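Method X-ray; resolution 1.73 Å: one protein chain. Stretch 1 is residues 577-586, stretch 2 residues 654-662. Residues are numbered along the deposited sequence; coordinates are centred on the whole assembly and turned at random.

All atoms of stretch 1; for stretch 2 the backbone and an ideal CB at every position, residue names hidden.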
# COMPACT_ATOMS: atom_id res chain seq x y z
N LYS A 577 4.20 -10.15 19.48
CA LYS A 577 5.53 -10.52 19.93
C LYS A 577 6.36 -11.03 18.76
O LYS A 577 7.54 -10.66 18.62
CB LYS A 577 5.42 -11.59 21.01
CG LYS A 577 5.11 -10.96 22.35
CD LYS A 577 4.81 -12.02 23.42
CE LYS A 577 4.96 -11.39 24.81
NZ LYS A 577 4.12 -12.13 25.79
N TYR A 578 5.80 -11.86 17.87
CA TYR A 578 6.55 -12.32 16.72
C TYR A 578 6.96 -11.15 15.80
O TYR A 578 8.13 -11.00 15.48
CB TYR A 578 5.79 -13.41 15.94
CG TYR A 578 6.61 -14.00 14.82
CD1 TYR A 578 7.61 -14.92 15.08
CD2 TYR A 578 6.44 -13.59 13.50
CE1 TYR A 578 8.42 -15.43 14.06
CE2 TYR A 578 7.22 -14.12 12.49
CZ TYR A 578 8.22 -15.06 12.77
OH TYR A 578 9.00 -15.57 11.76
N ARG A 579 6.04 -10.32 15.42
CA ARG A 579 6.37 -9.24 14.52
C ARG A 579 7.41 -8.25 15.10
O ARG A 579 8.34 -7.83 14.39
CB ARG A 579 5.10 -8.48 14.13
CG ARG A 579 4.09 -9.29 13.36
CD ARG A 579 2.94 -8.47 12.74
NE ARG A 579 3.39 -7.69 11.63
CZ ARG A 579 3.09 -6.45 11.39
NH1 ARG A 579 3.54 -5.87 10.30
NH2 ARG A 579 2.28 -5.81 12.19
N VAL A 580 7.26 -7.87 16.38
CA VAL A 580 8.13 -6.88 17.01
C VAL A 580 9.53 -7.47 17.25
O VAL A 580 10.53 -6.79 17.07
CB VAL A 580 7.54 -6.38 18.32
CG1 VAL A 580 8.51 -5.54 19.13
CG2 VAL A 580 6.29 -5.52 17.97
N THR A 581 9.57 -8.72 17.67
CA THR A 581 10.82 -9.31 18.19
C THR A 581 11.52 -10.40 17.35
O THR A 581 12.64 -10.73 17.65
CB THR A 581 10.69 -9.88 19.63
OG1 THR A 581 10.02 -11.11 19.59
CG2 THR A 581 9.97 -8.95 20.59
N GLN A 582 10.92 -10.99 16.33
CA GLN A 582 11.66 -11.98 15.58
C GLN A 582 12.83 -11.35 14.81
O GLN A 582 12.76 -10.19 14.36
CB GLN A 582 10.74 -12.78 14.67
CG GLN A 582 10.15 -12.04 13.45
CD GLN A 582 10.99 -12.26 12.21
OE1 GLN A 582 11.91 -13.07 12.21
NE2 GLN A 582 10.63 -11.60 11.14
N MET A 583 13.94 -12.09 14.73
CA MET A 583 15.22 -11.53 14.35
C MET A 583 15.74 -11.99 12.98
O MET A 583 16.82 -11.58 12.59
CB MET A 583 16.28 -11.92 15.39
CG MET A 583 15.98 -11.40 16.78
SD MET A 583 17.19 -11.98 18.06
CE MET A 583 16.70 -13.74 18.27
N LYS A 584 14.96 -12.80 12.26
CA LYS A 584 15.33 -13.27 10.94
C LYS A 584 14.57 -12.54 9.82
O LYS A 584 14.43 -13.02 8.70
CB LYS A 584 15.26 -14.75 10.86
CG LYS A 584 15.91 -15.48 12.03
CD LYS A 584 16.56 -16.79 11.71
CE LYS A 584 15.63 -17.84 11.26
NZ LYS A 584 16.31 -18.91 10.43
N GLY A 585 14.09 -11.38 10.13
CA GLY A 585 13.49 -10.50 9.18
C GLY A 585 13.01 -9.23 9.85
O GLY A 585 13.22 -9.00 11.05
N SER A 586 12.26 -8.42 9.09
CA SER A 586 11.64 -7.20 9.63
C SER A 586 10.09 -7.31 9.65
O SER A 586 9.45 -7.17 8.64
CB SER A 586 12.05 -6.05 8.75
OG SER A 586 11.84 -4.86 9.43
N UNK A 654 22.43 -9.76 7.89
CA UNK A 654 21.53 -10.05 9.01
C UNK A 654 22.30 -10.77 10.10
O UNK A 654 22.97 -11.72 9.82
CB UNK A 654 20.33 -10.89 8.56
N UNK A 655 22.15 -10.34 11.33
CA UNK A 655 22.89 -10.92 12.43
C UNK A 655 22.50 -12.37 12.75
O UNK A 655 23.34 -13.20 12.98
CB UNK A 655 22.69 -10.05 13.67
N UNK A 656 21.22 -12.71 12.72
CA UNK A 656 20.73 -14.05 13.08
C UNK A 656 20.26 -14.89 11.88
O UNK A 656 19.78 -16.00 12.05
CB UNK A 656 19.58 -13.91 14.07
N UNK A 657 20.36 -14.35 10.68
CA UNK A 657 19.95 -15.07 9.46
C UNK A 657 18.67 -14.48 8.87
O UNK A 657 18.27 -13.36 9.25
CB UNK A 657 19.74 -16.56 9.76
N UNK A 658 18.01 -15.28 8.00
CA UNK A 658 16.89 -14.84 7.21
C UNK A 658 15.89 -15.95 7.09
O UNK A 658 16.22 -17.08 6.77
CB UNK A 658 17.34 -14.37 5.83
N UNK A 659 14.62 -15.62 7.36
CA UNK A 659 13.51 -16.58 7.14
C UNK A 659 13.36 -16.90 5.70
O UNK A 659 13.36 -16.00 4.84
CB UNK A 659 12.18 -16.04 7.68
N UNK A 660 13.26 -18.19 5.39
CA UNK A 660 13.04 -18.70 4.01
C UNK A 660 12.07 -19.86 4.10
O UNK A 660 12.36 -20.98 3.75
CB UNK A 660 14.35 -19.14 3.34
N UNK A 661 10.88 -19.54 4.53
CA UNK A 661 9.88 -20.53 4.82
C UNK A 661 9.23 -21.05 3.54
O UNK A 661 9.00 -20.33 2.57
CB UNK A 661 8.82 -19.95 5.76
N UNK A 662 8.89 -22.32 3.59
CA UNK A 662 8.18 -23.02 2.54
C UNK A 662 6.86 -23.51 3.12
O UNK A 662 6.67 -23.48 4.36
CB UNK A 662 9.01 -24.18 1.98

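At position 654 the CA-to-CB bond points toward stretch 1, yet the ideal CB stops 5.4 Å from Met583 O, and phi of -61° admits most residues, proline included. Pro654 makes no contact across the gap.

Position 655 directs its CB sideways, and the ideal CB is 7.3 Å from Met583 SD, so only a long side chain could return to this thioether; an arginine or lysine would have the length. Arg655 does so: its NH2 lies 3.5 Å from Met583 SD, a weak hydrogen bond in which the sulfur sits at the edge of the guanidinium, near its plane.

Position 656 points toward stretch 1, its ideal CB 3.9 Å from Met583 O and 4.5 Å from Lys584 CG. The aliphatic parts of Met583 and Lys584 favour an apolar side chain, such as leucine, isoleucine or methionine. Met656 packs its CG 3.7 Å from Met583 CB. Its backbone also takes part, as a water accepts from Met656 N and donates to Met583 O.

At position 657, phi is 108° and psi -162°. A CB here would be jammed against the carbonyl oxygen of position 656, which by itself calls for glycine; it would also lie 3.7 Å from Lys584 CD. Gly657 fits, and its carbonyl O receives a CA-H...O contact from Lys584 CA at 3.4 Å.

Position 658 turns its CB away, and its extended backbone suits a beta-branched residue. Thr658 meets stretch 1 through its backbone, with CA 3.4 Å from Lys584 O.

The backbone N of position 659 donates to Lys584 O at 2.9 Å and 165°, which anchors the chain with any residue but proline. The CB points sideways but lies within reach of Gln582 OE1 and Tyr578 OH, so a medium-sized polar donor, such as asparagine, glutamine or histidine, would suit. Asn659 extends ND2 to Gln582 OE1 at 3.0 Å; that same oxygen accepts from Lys584 N. Asn659 OD1 accepts from a water that is also weakly bonded by Lys584 NZ.

Position 660 points sideways into space that stretch 1 leaves empty, and many residues would serve; Glu660 makes no contact.

Position 661 points toward stretch 1, but its ideal CB is 7.4 Å from Tyr578 OH. A long donor could reach that hydroxyl, making arginine or lysine plausible. Arg661 stretches out (m, t, t) and donates from NH2 to Tyr578 OH at 3.1 Å.

Position 662 is out of reach and unconstrained by stretch 1; it is Asp662.

Stretch 2 654-662: PRMGTNERD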
# COMPACT_ATOMS: atom_id res chain seq x y z
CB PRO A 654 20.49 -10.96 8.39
CG PRO A 654 20.42 -10.46 6.99
CD PRO A 654 21.85 -10.16 6.61
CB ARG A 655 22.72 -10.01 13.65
CG ARG A 655 23.46 -10.49 14.90
CD ARG A 655 23.39 -9.44 16.02
NE ARG A 655 21.98 -9.28 16.40
CZ ARG A 655 21.26 -10.13 17.15
NH1 ARG A 655 21.81 -11.21 17.72
NH2 ARG A 655 19.96 -9.89 17.34
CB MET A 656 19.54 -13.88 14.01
CG MET A 656 19.83 -13.11 15.26
SD MET A 656 21.14 -14.04 16.17
CE MET A 656 20.29 -15.54 16.67
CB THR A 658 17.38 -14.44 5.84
OG1 THR A 658 18.30 -13.34 6.00
CG2 THR A 658 16.26 -14.05 4.91
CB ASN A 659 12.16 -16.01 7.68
CG ASN A 659 12.16 -15.90 9.17
OD1 ASN A 659 12.41 -16.88 9.87
ND2 ASN A 659 11.91 -14.70 9.69
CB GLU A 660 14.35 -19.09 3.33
CG GLU A 660 15.29 -17.92 3.23
CD GLU A 660 16.67 -18.37 2.73
OE1 GLU A 660 17.21 -19.46 3.25
OE2 GLU A 660 17.21 -17.63 1.83
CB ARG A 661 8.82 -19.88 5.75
CG ARG A 661 9.40 -19.47 7.06
CD ARG A 661 8.30 -19.03 8.00
NE ARG A 661 8.89 -18.44 9.14
CZ ARG A 661 9.19 -19.12 10.23
NH1 ARG A 661 8.97 -20.43 10.28
NH2 ARG A 661 9.70 -18.51 11.26
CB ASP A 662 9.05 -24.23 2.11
CG ASP A 662 10.46 -23.78 1.59
OD1 ASP A 662 10.58 -22.71 0.91
OD2 ASP A 662 11.43 -24.54 1.86
O HOH W 1 19.19 -10.44 13.00
O HOH W 2 13.25 -19.40 9.63
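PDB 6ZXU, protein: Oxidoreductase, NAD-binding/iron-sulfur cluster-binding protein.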